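Side-chain contacts in Alpha/beta hydrolase fold protein (Sphaerobacter thermophilus, PDB 3R0V), which probably acts as a hydrolase of the alpha/beta fold and holds a D-malate molecule in its pocket in this crystal: residues Y153-G158 and D164-M169; L33-G38 and E179-T184. All blocks are in the same frame, centred on the assembly; numbering follows the deposited sequence. Where two conformers were deposited one is given.

Contact 1 of 2, residues Y153-G158 and D164-M169; sequences YFMTEG and DLVAQM. With MLT (D-malate), chain F.
Met155 reaches from helix 153-158 toward Val166 and Met169 on helix 164-169. The segments 153-158 and 164-169 run nearly antiparallel (167°), their axes 10.0 Å apart at closest approach. Met155 is a selenomethionine, and its path can be followed outward. CB lies against the valine, 3.8 Å from Val166 CG2. CG is anti to the carbonyl carbon (chi1 -65°), and the chain beyond it is extended, which carries SE and CE across to Met169. There the two selenomethionines approach tip to tip. The modelled SE atoms are too close, and Met155 was deposited in two conformers, so the exact fit of these tips is doubtful. Beside this pair, Thr156 crosses Val166 at about a right angle, with CG2 of Thr156 3.7 Å from Val166 CG2. The threonine hydroxyl is bonded to Thr152 O, within its own helix. Phe154, one residue before Met155, presents its ring edge to the D-malate, with CZ 3.4 Å from MLT C2. The malate is hydrogen-bonded to the backbone N atoms of Ala32 and Ser96, consistent with an oxyanion hole. No hydrogen bond crosses between the two segments. The contact is apolar, without directional bonds, on the helix that supplies Phe154 to the malate pocket.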
loop_
_atom_site.group_PDB
_atom_site.type_symbol
_atom_site.label_atom_id
_atom_site.label_comp_id
_atom_site.label_asym_id
_atom_site.label_seq_id
_atom_site.Cartn_x
_atom_site.Cartn_y
_atom_site.Cartn_z
ATOM N N TYR A 153 1.719 0.353 18.266
ATOM C CA TYR A 153 2.927 -0.454 18.193
ATOM C C TYR A 153 3.411 -0.550 16.751
ATOM O O TYR A 153 4.591 -0.355 16.473
ATOM C CB TYR A 153 2.681 -1.840 18.798
ATOM C CG TYR A 153 3.904 -2.722 18.862
ATOM C CD1 TYR A 153 4.940 -2.449 19.744
ATOM C CD2 TYR A 153 4.003 -3.847 18.054
ATOM C CE1 TYR A 153 6.059 -3.273 19.811
ATOM C CE2 TYR A 153 5.108 -4.678 18.117
ATOM C CZ TYR A 153 6.132 -4.378 18.985
ATOM O OH TYR A 153 7.236 -5.194 19.055
ATOM N N PHE A 154 2.496 -0.854 15.833
ATOM C CA PHE A 154 2.851 -0.863 14.414
ATOM C C PHE A 154 3.478 0.474 13.993
ATOM O O PHE A 154 4.537 0.511 13.360
ATOM C CB PHE A 154 1.616 -1.138 13.552
ATOM C CG PHE A 154 1.778 -0.705 12.114
ATOM C CD1 PHE A 154 2.585 -1.416 11.245
ATOM C CD2 PHE A 154 1.140 0.428 11.647
ATOM C CE1 PHE A 154 2.734 -1.005 9.930
ATOM C CE2 PHE A 154 1.295 0.843 10.336
ATOM C CZ PHE A 154 2.085 0.129 9.489
HETATM N N MSE A 155 2.840 1.582 14.352
HETATM C CA MSE A 155 3.339 2.871 13.905
HETATM C C MSE A 155 4.681 3.242 14.499
HETATM O O MSE A 155 5.549 3.731 13.789
HETATM C CB MSE A 155 2.321 3.958 14.174
HETATM C CG MSE A 155 1.088 3.729 13.366
HETATM SE SE MSE A 155 -0.100 5.221 13.432
HETATM C CE MSE A 155 -1.399 4.536 12.144
ATOM N N THR A 156 4.857 3.006 15.794
ATOM C CA THR A 156 6.096 3.390 16.462
ATOM C C THR A 156 7.238 2.410 16.249
ATOM O O THR A 156 8.380 2.826 16.038
ATOM C CB THR A 156 5.881 3.559 17.978
ATOM O OG1 THR A 156 5.343 2.342 18.529
ATOM C CG2 THR A 156 4.935 4.719 18.262
ATOM N N GLU A 157 6.944 1.117 16.324
ATOM C CA GLU A 157 7.985 0.103 16.247
ATOM C C GLU A 157 8.064 -0.561 14.878
ATOM O O GLU A 157 9.132 -0.993 14.461
ATOM C CB GLU A 157 7.804 -0.947 17.351
ATOM C CG GLU A 157 7.854 -0.371 18.748
ATOM C CD GLU A 157 9.150 0.367 19.025
ATOM O OE1 GLU A 157 10.205 -0.020 18.467
ATOM O OE2 GLU A 157 9.105 1.344 19.802
ATOM N N GLY A 158 6.938 -0.634 14.177
ATOM C CA GLY A 158 6.927 -1.241 12.858
ATOM C C GLY A 158 7.489 -0.306 11.812
ATOM O O GLY A 158 8.342 -0.701 11.010
ATOM N N ASP A 164 4.973 11.472 19.335
ATOM C CA ASP A 164 4.101 12.641 19.256
ATOM C C ASP A 164 3.128 12.579 18.079
ATOM O O ASP A 164 1.958 12.901 18.232
ATOM C CB ASP A 164 4.903 13.955 19.258
ATOM C CG ASP A 164 5.759 14.130 18.023
ATOM O OD1 ASP A 164 5.673 15.210 17.402
ATOM O OD2 ASP A 164 6.521 13.205 17.672
ATOM N N LEU A 165 3.603 12.147 16.914
ATOM C CA LEU A 165 2.722 12.065 15.750
ATOM C C LEU A 165 1.698 10.958 15.929
ATOM O O LEU A 165 0.544 11.111 15.536
ATOM C CB LEU A 165 3.515 11.872 14.461
ATOM C CG LEU A 165 4.465 13.016 14.096
ATOM C CD1 LEU A 165 5.173 12.687 12.786
ATOM C CD2 LEU A 165 3.729 14.354 14.003
ATOM N N VAL A 166 2.108 9.853 16.554
ATOM C CA VAL A 166 1.189 8.743 16.739
ATOM C C VAL A 166 0.093 9.124 17.729
ATOM O O VAL A 166 -1.080 8.818 17.525
ATOM C CB VAL A 166 1.913 7.460 17.177
ATOM C CG1 VAL A 166 0.928 6.300 17.282
ATOM C CG2 VAL A 166 3.008 7.115 16.182
ATOM N N ALA A 167 0.474 9.825 18.792
ATOM C CA ALA A 167 -0.513 10.266 19.763
ATOM C C ALA A 167 -1.525 11.205 19.109
ATOM O O ALA A 167 -2.709 11.168 19.429
ATOM C CB ALA A 167 0.171 10.924 20.962
ATOM N N GLN A 168 -1.059 12.047 18.194
ATOM C CA GLN A 168 -1.950 12.937 17.458
ATOM C C GLN A 168 -2.925 12.153 16.573
ATOM O O GLN A 168 -4.109 12.480 16.508
ATOM C CB GLN A 168 -1.144 13.924 16.612
ATOM C CG GLN A 168 -1.998 14.965 15.920
ATOM C CD GLN A 168 -2.824 15.771 16.897
ATOM O OE1 GLN A 168 -2.354 16.126 17.978
ATOM N NE2 GLN A 168 -4.066 16.060 16.525
HETATM N N MSE A 169 -2.429 11.115 15.901
HETATM C CA MSE A 169 -3.311 10.255 15.094
HETATM C C MSE A 169 -4.445 9.666 15.931
HETATM O O MSE A 169 -5.568 9.502 15.451
HETATM C CB MSE A 169 -2.537 9.101 14.459
HETATM C CG MSE A 169 -1.302 9.478 13.682
HETATM SE SE MSE A 169 -0.530 7.873 12.900
HETATM C CE MSE A 169 -1.892 7.607 11.537
HETATM C C1 MLT F . 2.409 1.131 5.631
HETATM O O1 MLT F . 1.505 0.719 4.833
HETATM O O2 MLT F . 3.576 0.749 5.545
HETATM C C2 MLT F . 2.006 2.129 6.682
HETATM O O3 MLT F . 0.718 2.638 6.397
HETATM C C3 MLT F . 3.024 3.257 6.772
HETATM C C4 MLT F . 2.441 4.428 7.533
HETATM O O4 MLT F . 1.226 4.473 7.831
HETATM O O5 MLT F . 3.173 5.377 7.879
#

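Contact 2 of 2, residues L33-G38 and E179-T184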
loop_
_atom_site.group_PDB
_atom_site.type_symbol
_atom_site.label_atom_id
_atom_site.label_comp_id
_atom_site.label_asym_id
_atom_site.label_seq_id
_atom_site.Cartn_x
_atom_site.Cartn_y
_atom_site.Cartn_z
ATOM N N LEU A 33 -3.680 -0.862 7.390
ATOM C CA LEU A 33 -4.819 -0.221 8.047
ATOM C C LEU A 33 -5.730 0.553 7.116
ATOM O O LEU A 33 -6.597 1.293 7.571
ATOM C CB LEU A 33 -4.363 0.677 9.203
ATOM C CG LEU A 33 -3.480 -0.061 10.209
ATOM C CD1 LEU A 33 -2.861 0.933 11.178
ATOM C CD2 LEU A 33 -4.276 -1.121 10.968
ATOM N N SER A 34 -5.537 0.381 5.814
ATOM C CA SER A 34 -6.371 1.062 4.838
ATOM C C SER A 34 -7.606 0.245 4.500
ATOM O O SER A 34 -7.608 -0.982 4.603
ATOM C CB SER A 34 -5.585 1.267 3.547
ATOM O OG SER A 34 -5.455 0.027 2.872
ATOM N N THR A 35 -8.652 0.938 4.065
ATOM C CA THR A 35 -9.759 0.290 3.365
ATOM C C THR A 35 -9.944 1.073 2.081
ATOM O O THR A 35 -9.164 1.981 1.788
ATOM C CB THR A 35 -11.056 0.330 4.168
ATOM O OG1 THR A 35 -11.508 1.686 4.282
ATOM C CG2 THR A 35 -10.854 -0.282 5.557
ATOM N N ARG A 36 -10.976 0.744 1.312
ATOM C CA ARG A 36 -11.165 1.406 0.028
ATOM C C ARG A 36 -11.472 2.894 0.195
ATOM O O ARG A 36 -11.163 3.695 -0.686
ATOM C CB ARG A 36 -12.232 0.687 -0.813
ATOM C CG ARG A 36 -13.683 0.923 -0.431
ATOM C CD ARG A 36 -14.559 -0.051 -1.212
ATOM N NE ARG A 36 -15.955 0.361 -1.300
ATOM C CZ ARG A 36 -16.914 -0.128 -0.522
ATOM N NH1 ARG A 36 -18.162 0.297 -0.647
ATOM N NH2 ARG A 36 -16.616 -1.049 0.385
ATOM N N ALA A 37 -12.044 3.271 1.336
ATOM C CA ALA A 37 -12.344 4.679 1.604
ATOM C C ALA A 37 -11.110 5.566 1.483
ATOM O O ALA A 37 -11.199 6.729 1.081
ATOM C CB ALA A 37 -12.966 4.838 2.990
ATOM N N GLY A 38 -9.954 5.016 1.841
ATOM C CA GLY A 38 -8.719 5.774 1.870
ATOM C C GLY A 38 -8.346 6.351 0.521
ATOM O O GLY A 38 -7.712 7.403 0.435
ATOM N N GLU A 179 -8.324 0.954 14.097
ATOM C CA GLU A 179 -8.525 -0.076 15.105
ATOM C C GLU A 179 -9.387 -1.209 14.562
ATOM O O GLU A 179 -9.117 -2.387 14.823
ATOM C CB GLU A 179 -9.181 0.504 16.361
ATOM C CG GLU A 179 -8.281 1.402 17.179
ATOM C CD GLU A 179 -9.005 2.046 18.353
ATOM O OE1 GLU A 179 -10.184 2.422 18.196
ATOM O OE2 GLU A 179 -8.389 2.189 19.428
ATOM N N ALA A 180 -10.426 -0.856 13.811
ATOM C CA ALA A 180 -11.343 -1.867 13.289
ATOM C C ALA A 180 -10.652 -2.905 12.407
ATOM O O ALA A 180 -11.078 -4.063 12.350
ATOM C CB ALA A 180 -12.498 -1.209 12.535
ATOM N N VAL A 181 -9.590 -2.503 11.717
ATOM C CA VAL A 181 -8.882 -3.432 10.838
ATOM C C VAL A 181 -7.489 -3.791 11.358
ATOM O O VAL A 181 -6.668 -4.319 10.613
ATOM C CB VAL A 181 -8.798 -2.920 9.374
ATOM C CG1 VAL A 181 -10.199 -2.830 8.767
ATOM C CG2 VAL A 181 -8.103 -1.584 9.303
ATOM N N ALA A 182 -7.241 -3.559 12.646
ATOM C CA ALA A 182 -5.935 -3.876 13.221
ATOM C C ALA A 182 -5.561 -5.355 13.110
ATOM O O ALA A 182 -4.375 -5.703 13.080
ATOM C CB ALA A 182 -5.866 -3.404 14.668
ATOM N N HIS A 183 -6.558 -6.238 13.050
ATOM C CA HIS A 183 -6.265 -7.666 12.917
ATOM C C HIS A 183 -5.521 -7.984 11.603
ATOM O O HIS A 183 -4.976 -9.079 11.456
ATOM C CB HIS A 183 -7.556 -8.492 12.982
ATOM C CG HIS A 183 -8.546 -8.113 11.936
ATOM N ND1 HIS A 183 -9.317 -6.975 12.029
ATOM C CD2 HIS A 183 -8.886 -8.708 10.767
ATOM C CE1 HIS A 183 -10.087 -6.881 10.957
ATOM N NE2 HIS A 183 -9.840 -7.919 10.174
ATOM N N THR A 184 -5.519 -7.050 10.640
ATOM C CA THR A 184 -4.784 -7.269 9.381
ATOM C C THR A 184 -3.324 -6.801 9.413
ATOM O O THR A 184 -2.596 -6.969 8.439
ATOM C CB THR A 184 -5.493 -6.630 8.157
ATOM O OG1 THR A 184 -5.512 -5.204 8.270
ATOM C CG2 THR A 184 -6.925 -7.152 8.019
HETATM O O HOH W 1 -3.243 -3.606 8.076
#
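Val181 has CG1 anti to its carbonyl carbon (chi1 -64°), which spreads its two methyls over different residues of 33-38. CG2 lies against the backbone of Leu33, 3.7 Å from Leu33 O. CG1 faces the methyl of Thr35, at 4.2 Å from Thr35 CG2. The side chain of Leu33 ends near the other segment. Its CD2 rests on the main chain there, 3.9 Å from Ala182 CA. These are van der Waals contacts, partly methyl on main chain, and no direct hydrogen bond crosses. One water makes the polar link. It accepts from Leu33 N at 2.9 Å and donates to Thr184 OG1 at 2.8 Å. That hydroxyl in turn donates to Val181 O at 2.8 Å, in the carbonyl plane. Thr184 N bonds to the same oxygen, so two donors from one residue hold this turn. Arg60 covers Thr35, Val181 and Thr184 from a neighbouring loop. The contact packs the helical region onto the loop between strand 25-29 and helix 40-46, next to Ala32, whose N binds the malate. Residues 179-184 carry the chain from the end of helix 175-180 to helix 185-192. Val151 of helix 147-158 packs on both Leu33 and Ala182.

How the contacts relate
From the N terminus, the chain leaves strand 25-29 and enters 33-38, the first half of contact 2. It then passes through strands 51-52, 89-94 and 111-117 and the helices among them. Contact 1 closes a short loop, with five residues between its segments, joining helices 147-158 and 163-170. Helix 175-180 comes next, and 179-184 returns to 33-38 across 140 residues. Contact 1 is therefore nested inside the loop closed by contact 2. Strands 209-213 and 235-239 follow after both. Contact 1 joins two consecutive helices; contact 2 ties this helical region to a loop of the sheet core. They meet beside the D-malate pocket, where Phe154 CD2 lies 4.1 Å from Leu33 CD1.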